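Local coordinates for protein transcriptional regulator, LRP/AsnC family (Neisseria meningitidis, PDB 2P5V) that regulates transcription as a global regulator of the Lrp/AsnC family, probably by sequence-specific DNA binding through winged helix-turn-helix domains, at the interface of chains A and B. Coordinates in Å, arbitrary orientation; residue numbers count along the deposited sequence, not the author numbering. Chains: chain A/B, Transcriptional regulator, LRP/AsnC family.

Contact 1: the interface of chains A and B. Residues chain A 19, 23, 54, 56-57; chain B 24, 58-59.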
loop_
_atom_site.group_PDB
_atom_site.type_symbol
_atom_site.label_atom_id
_atom_site.label_comp_id
_atom_site.label_asym_id
_atom_site.label_seq_id
_atom_site.Cartn_x
_atom_site.Cartn_y
_atom_site.Cartn_z
ATOM N N LEU A 19 -36.766 10.151 21.660
ATOM C CA LEU A 19 -37.242 9.796 20.303
ATOM C C LEU A 19 -36.213 9.088 19.421
ATOM O O LEU A 19 -36.579 8.267 18.583
ATOM C CB LEU A 19 -37.774 11.032 19.571
ATOM C CG LEU A 19 -39.066 11.615 20.158
ATOM C CD1 LEU A 19 -39.260 12.999 19.636
ATOM C CD2 LEU A 19 -40.288 10.729 19.874
ATOM N N GLY A 23 -38.858 6.101 18.356
ATOM C CA GLY A 23 -39.413 7.008 17.354
ATOM C C GLY A 23 -40.919 7.046 17.204
ATOM O O GLY A 23 -41.449 7.963 16.579
ATOM N N VAL A 54 -34.791 17.100 13.901
ATOM C CA VAL A 54 -35.382 15.815 13.523
ATOM C C VAL A 54 -35.589 15.829 11.998
ATOM O O VAL A 54 -36.420 16.572 11.484
ATOM C CB VAL A 54 -36.741 15.593 14.174
ATOM C CG1 VAL A 54 -37.311 14.240 13.726
ATOM C CG2 VAL A 54 -36.632 15.683 15.692
ATOM N N GLN A 56 -36.077 12.913 10.145
ATOM C CA GLN A 56 -36.881 11.749 9.747
ATOM C C GLN A 56 -37.213 10.816 10.913
ATOM O O GLN A 56 -36.449 10.692 11.852
ATOM C CB GLN A 56 -36.137 10.929 8.683
ATOM C CG GLN A 56 -37.034 10.035 7.845
ATOM C CD GLN A 56 -36.254 9.002 7.063
ATOM O OE1 GLN A 56 -35.169 9.284 6.547
ATOM N NE2 GLN A 56 -36.795 7.794 6.978
ATOM N N TYR A 57 -38.373 10.169 10.836
ATOM C CA TYR A 57 -38.679 9.007 11.659
ATOM C C TYR A 57 -38.633 7.771 10.763
ATOM O O TYR A 57 -39.199 7.760 9.658
ATOM C CB TYR A 57 -40.059 9.145 12.312
ATOM C CG TYR A 57 -40.177 10.393 13.151
ATOM C CD1 TYR A 57 -39.690 10.424 14.469
ATOM C CD2 TYR A 57 -40.724 11.557 12.617
ATOM C CE1 TYR A 57 -39.787 11.582 15.241
ATOM C CE2 TYR A 57 -40.813 12.715 13.361
ATOM C CZ TYR A 57 -40.356 12.724 14.674
ATOM O OH TYR A 57 -40.468 13.868 15.403
ATOM N N ARG B 24 -43.371 7.218 11.838
ATOM C CA ARG B 24 -44.261 7.749 12.855
ATOM C C ARG B 24 -45.719 7.861 12.403
ATOM O O ARG B 24 -46.548 8.419 13.114
ATOM C CB ARG B 24 -43.738 9.116 13.270
ATOM C CG ARG B 24 -43.980 9.444 14.687
ATOM C CD ARG B 24 -43.236 10.689 15.078
ATOM N NE ARG B 24 -43.948 11.382 16.135
ATOM C CZ ARG B 24 -44.024 10.963 17.394
ATOM N NH1 ARG B 24 -43.417 9.842 17.772
ATOM N NH2 ARG B 24 -44.708 11.679 18.279
ATOM N N ALA B 58 -37.001 4.828 15.280
ATOM C CA ALA B 58 -36.045 5.864 15.701
ATOM C C ALA B 58 -36.287 7.199 14.982
ATOM O O ALA B 58 -36.509 7.242 13.759
ATOM C CB ALA B 58 -34.595 5.392 15.452
ATOM N N ALA B 59 -36.244 8.280 15.760
ATOM C CA ALA B 59 -36.059 9.625 15.223
ATOM C C ALA B 59 -34.604 9.748 14.740
ATOM O O ALA B 59 -33.672 9.377 15.457
ATOM C CB ALA B 59 -36.363 10.671 16.287
#
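CG of A:Tyr57 is anti to the carbonyl carbon (chi1 -57°), and chi2 of -82° turns a ring face to B:Arg24, whose side chain runs extended from CG to NE and lies alongside the ring, pointing the same way. The site belongs to the dimer interface of this Lrp/AsnC-family protein, whose winged helix-turn-helix supplies helix 10-21. Here strand 54-61 of each chain pairs antiparallel with its copy, and A:Tyr57 bridges to B:Ala59.

The CD methylene of B:Arg24 sits over the ring centre of A:Tyr57, 3.3 Å from the centroid, in a CH-pi contact. The chain rises from CD, and the guanidinium stands higher above the same face, too far and too tilted for a stack; the planes are 35° apart. B:Arg24 NH1 instead donates to the backbone O of A:Gly23 at 3.0 Å. The acceptor lies nearly in the guanidinium plane, but the donor stands well above the carbonyl plane. The ring contact and this bond together would limit rotation of the arginine.

A second bond ties strand to helix. B:Ala59 N donates to A:Leu19 O near the end of helix 10-21, at 2.8 Å and almost straight. The methyl CB of B:Ala59 packs on A:Leu19 CB at 3.6 Å. The same methyl meets A:Tyr57 CE1 at 3.7 Å. CD2 of A:Leu19 is 3.9 Å from B:Arg24 NH1.

Contact 2: the interface of chains A and B. Residues chain A 61-62, 65-66; chain B 16, 52-53, 156.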
loop_
_atom_site.group_PDB
_atom_site.type_symbol
_atom_site.label_atom_id
_atom_site.label_comp_id
_atom_site.label_asym_id
_atom_site.label_seq_id
_atom_site.Cartn_x
_atom_site.Cartn_y
_atom_site.Cartn_z
ATOM N N LEU A 61 -35.051 -1.981 10.088
ATOM C CA LEU A 61 -35.294 -3.397 9.874
ATOM C C LEU A 61 -34.058 -4.225 10.127
ATOM O O LEU A 61 -32.933 -3.729 10.063
ATOM C CB LEU A 61 -35.822 -3.664 8.452
ATOM C CG LEU A 61 -37.007 -2.812 7.965
ATOM C CD1 LEU A 61 -37.589 -3.466 6.733
ATOM C CD2 LEU A 61 -38.082 -2.590 9.033
ATOM N N SER A 62 -34.284 -5.498 10.420
ATOM C CA SER A 62 -33.201 -6.474 10.509
ATOM C C SER A 62 -32.855 -6.955 9.088
ATOM O O SER A 62 -33.723 -7.455 8.371
ATOM C CB SER A 62 -33.611 -7.661 11.384
ATOM O OG SER A 62 -32.719 -8.748 11.208
ATOM N N SER A 65 -33.461 -10.694 8.619
ATOM C CA SER A 65 -34.903 -10.997 8.545
ATOM C C SER A 65 -35.487 -10.860 7.124
ATOM O O SER A 65 -36.516 -11.459 6.822
ATOM C CB SER A 65 -35.703 -10.112 9.507
ATOM O OG SER A 65 -35.782 -8.772 9.031
ATOM N N VAL A 66 -34.848 -10.063 6.269
ATOM C CA VAL A 66 -35.332 -9.838 4.905
ATOM C C VAL A 66 -34.317 -10.329 3.885
ATOM O O VAL A 66 -34.225 -9.793 2.782
ATOM C CB VAL A 66 -35.683 -8.349 4.635
ATOM C CG1 VAL A 66 -36.914 -7.950 5.434
ATOM C CG2 VAL A 66 -34.497 -7.431 4.940
ATOM N N LEU B 16 -43.704 -2.080 5.053
ATOM C CA LEU B 16 -42.302 -1.926 5.430
ATOM C C LEU B 16 -41.622 -0.746 4.701
ATOM O O LEU B 16 -40.900 0.017 5.325
ATOM C CB LEU B 16 -41.546 -3.236 5.191
ATOM C CG LEU B 16 -41.998 -4.461 6.009
ATOM C CD1 LEU B 16 -41.370 -5.745 5.455
ATOM C CD2 LEU B 16 -41.659 -4.311 7.490
ATOM N N GLY B 52 -39.568 -9.903 14.238
ATOM C CA GLY B 52 -38.259 -9.286 14.335
ATOM C C GLY B 52 -37.825 -8.583 13.067
ATOM O O GLY B 52 -36.676 -8.141 12.971
ATOM N N ILE B 53 -38.738 -8.449 12.101
ATOM C CA ILE B 53 -38.412 -7.762 10.858
ATOM C C ILE B 53 -38.169 -6.289 11.185
ATOM O O ILE B 53 -37.124 -5.740 10.845
ATOM C CB ILE B 53 -39.506 -7.931 9.779
ATOM C CG1 ILE B 53 -39.640 -9.416 9.389
ATOM C CG2 ILE B 53 -39.203 -7.046 8.538
ATOM C CD1 ILE B 53 -40.842 -9.719 8.526
ATOM N N LEU B 156 -36.060 -3.819 -0.466
ATOM C CA LEU B 156 -36.973 -4.926 -0.138
ATOM C C LEU B 156 -37.547 -5.673 -1.339
ATOM O O LEU B 156 -38.052 -6.786 -1.184
ATOM C CB LEU B 156 -38.140 -4.423 0.738
ATOM C CG LEU B 156 -37.731 -3.800 2.088
ATOM C CD1 LEU B 156 -38.946 -3.354 2.879
ATOM C CD2 LEU B 156 -36.888 -4.743 2.934
#
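The end of strand 54-61 in chain A, with the following loop and the 3-10 helix 64-66, meets the loop of chain B that holds B:Gly52 and B:Ile53. Helix 10-21 and the C-terminal segment at B:Leu156 also take part.

A:Ser62 N donates to B:Ile53 O at 2.9 Å. B:Ile53 points its side chain at the 3-10 helix. Its CG2, anti to the backbone N, reaches A:Val66 CG1 at 4.0 Å, and the two side chains cross obliquely. A:Ser65 lies against the backbone of B:Ile53, with A:Ser65 CB 3.8 Å from B:Ile53 CA. In A:Ser65, chi1 of 73° folds the hydroxyl OG back over the backbone, where it donates to A:Ser62 O. This bond steadies the turn that faces the isoleucine.

B:Leu156 brings methyl CD2 to A:Val66 CG1 at 4.1 Å. The same methyl touches A:Leu61 CD1, also at 4.1 Å. The two leucine side chains run roughly perpendicular. B:Leu16 CD2 is 4.2 Å from A:Leu61 CD1. This mainly apolar patch holds strand 54-61 of one subunit against the DNA-binding domain and C-terminal segment of the other.

Contact 3: the interface of chains A and B. Residues chain A 73, 143-145; chain B 102-104.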
loop_
_atom_site.group_PDB
_atom_site.type_symbol
_atom_site.label_atom_id
_atom_site.label_comp_id
_atom_site.label_asym_id
_atom_site.label_seq_id
_atom_site.Cartn_x
_atom_site.Cartn_y
_atom_site.Cartn_z
ATOM N N PHE A 73 -18.840 -2.773 2.241
ATOM C CA PHE A 73 -18.253 -1.453 2.212
ATOM C C PHE A 73 -17.457 -1.384 0.923
ATOM O O PHE A 73 -16.540 -2.168 0.710
ATOM C CB PHE A 73 -17.398 -1.234 3.455
ATOM C CG PHE A 73 -18.219 -1.009 4.694
ATOM C CD1 PHE A 73 -18.622 0.272 5.044
ATOM C CD2 PHE A 73 -18.631 -2.077 5.478
ATOM C CE1 PHE A 73 -19.411 0.493 6.180
ATOM C CE2 PHE A 73 -19.416 -1.868 6.615
ATOM C CZ PHE A 73 -19.806 -0.574 6.961
ATOM N N PHE A 143 -16.361 -6.758 3.428
ATOM C CA PHE A 143 -17.660 -7.251 3.869
ATOM C C PHE A 143 -17.670 -7.439 5.374
ATOM O O PHE A 143 -16.638 -7.696 5.986
ATOM C CB PHE A 143 -18.008 -8.549 3.116
ATOM C CG PHE A 143 -17.897 -8.409 1.618
ATOM C CD1 PHE A 143 -18.977 -7.968 0.865
ATOM C CD2 PHE A 143 -16.701 -8.674 0.974
ATOM C CE1 PHE A 143 -18.870 -7.808 -0.507
ATOM C CE2 PHE A 143 -16.591 -8.526 -0.390
ATOM C CZ PHE A 143 -17.685 -8.086 -1.134
ATOM N N VAL A 144 -18.854 -7.283 5.954
ATOM C CA VAL A 144 -19.063 -7.453 7.387
ATOM C C VAL A 144 -18.999 -8.931 7.814
ATOM O O VAL A 144 -19.790 -9.764 7.365
ATOM C CB VAL A 144 -20.417 -6.832 7.827
ATOM C CG1 VAL A 144 -20.763 -7.205 9.281
ATOM C CG2 VAL A 144 -20.381 -5.322 7.655
ATOM N N LEU A 145 -18.040 -9.223 8.690
ATOM C CA LEU A 145 -17.927 -10.511 9.360
ATOM C C LEU A 145 -18.759 -10.551 10.631
ATOM O O LEU A 145 -19.274 -11.602 11.005
ATOM C CB LEU A 145 -16.474 -10.776 9.735
ATOM C CG LEU A 145 -15.498 -10.997 8.588
ATOM C CD1 LEU A 145 -14.130 -11.286 9.174
ATOM C CD2 LEU A 145 -15.964 -12.134 7.679
ATOM N N PHE B 102 -17.928 -2.541 12.853
ATOM C CA PHE B 102 -18.022 -3.789 12.123
ATOM C C PHE B 102 -16.640 -4.393 11.963
ATOM O O PHE B 102 -15.711 -3.715 11.556
ATOM C CB PHE B 102 -18.605 -3.579 10.725
ATOM C CG PHE B 102 -19.964 -2.940 10.713
ATOM C CD1 PHE B 102 -21.113 -3.709 10.843
ATOM C CD2 PHE B 102 -20.100 -1.580 10.537
ATOM C CE1 PHE B 102 -22.372 -3.122 10.821
ATOM C CE2 PHE B 102 -21.360 -0.986 10.515
ATOM C CZ PHE B 102 -22.492 -1.759 10.651
ATOM N N ALA B 103 -16.518 -5.668 12.310
ATOM C CA ALA B 103 -15.361 -6.458 11.950
ATOM C C ALA B 103 -15.512 -6.744 10.468
ATOM O O ALA B 103 -16.593 -7.147 10.038
ATOM C CB ALA B 103 -15.328 -7.732 12.754
ATOM N N LEU B 104 -14.463 -6.460 9.692
ATOM C CA LEU B 104 -14.494 -6.578 8.217
ATOM C C LEU B 104 -13.505 -7.620 7.705
ATOM O O LEU B 104 -12.582 -8.018 8.422
ATOM C CB LEU B 104 -14.200 -5.220 7.529
ATOM C CG LEU B 104 -15.175 -4.061 7.766
ATOM C CD1 LEU B 104 -14.794 -2.854 6.952
ATOM C CD2 LEU B 104 -16.604 -4.449 7.464
#
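A:Phe73 and B:Phe102 meet between the Lrp/AsnC ligand-binding domains of the two chains. Their side chains run roughly perpendicular, while the ring planes are inclined by about 54°. The CZ edge of A:Phe73 meets the face of B:Phe102 near its CD2 rim: A:Phe73 CZ is 3.7 Å from B:Phe102 CD2. B:Phe102 CE2 lies in the plane of the A:Phe73 ring.

B:Leu104 also comes in steeply across the direction of A:Phe73. Its methyl CD2 packs on ring atom CD2 of A:Phe73 at 3.7 Å. CG of the leucine is anti to the carbonyl carbon (chi1 -63°), and this directs the branched end towards A:Phe73 and A:Val144.

Methyl CG2 of A:Val144 packs on the same face of B:Phe102 as A:Phe73 does. It lies 3.6 Å from B:Phe102 CD1 and 3.9 Å from B:Leu104 CD2. This methyl also lies at the edge of the A:Phe73 ring, so it joins the two aromatic residues and the leucine in one apolar cluster.

The backbones set these side chains against each other. Strand 136-144 of chain A meets strand 98-104 of chain B through an antiparallel bridge of A:Val144 with B:Leu104. Just past the strand, A:Leu145 N donates to B:Ala103 O at 2.9 Å.

All three contacts belong to one two-fold symmetric interface, so each has a twin with the chains exchanged. Contact 1 and contact 2 share strand 54-61 of chain A, and their C-alpha centres are about 18 Å apart. Each uses helix 10-21, from chain A in contact 1 and from chain B in contact 2. The C-alpha centre of contact 3 is about 20 Å from that of contact 2 and 27 Å from that of contact 1. The dimer is therefore joined both near its DNA-binding domains and between its ligand-binding domains. The deposited assembly holds eight copies, as expected of four such dimers.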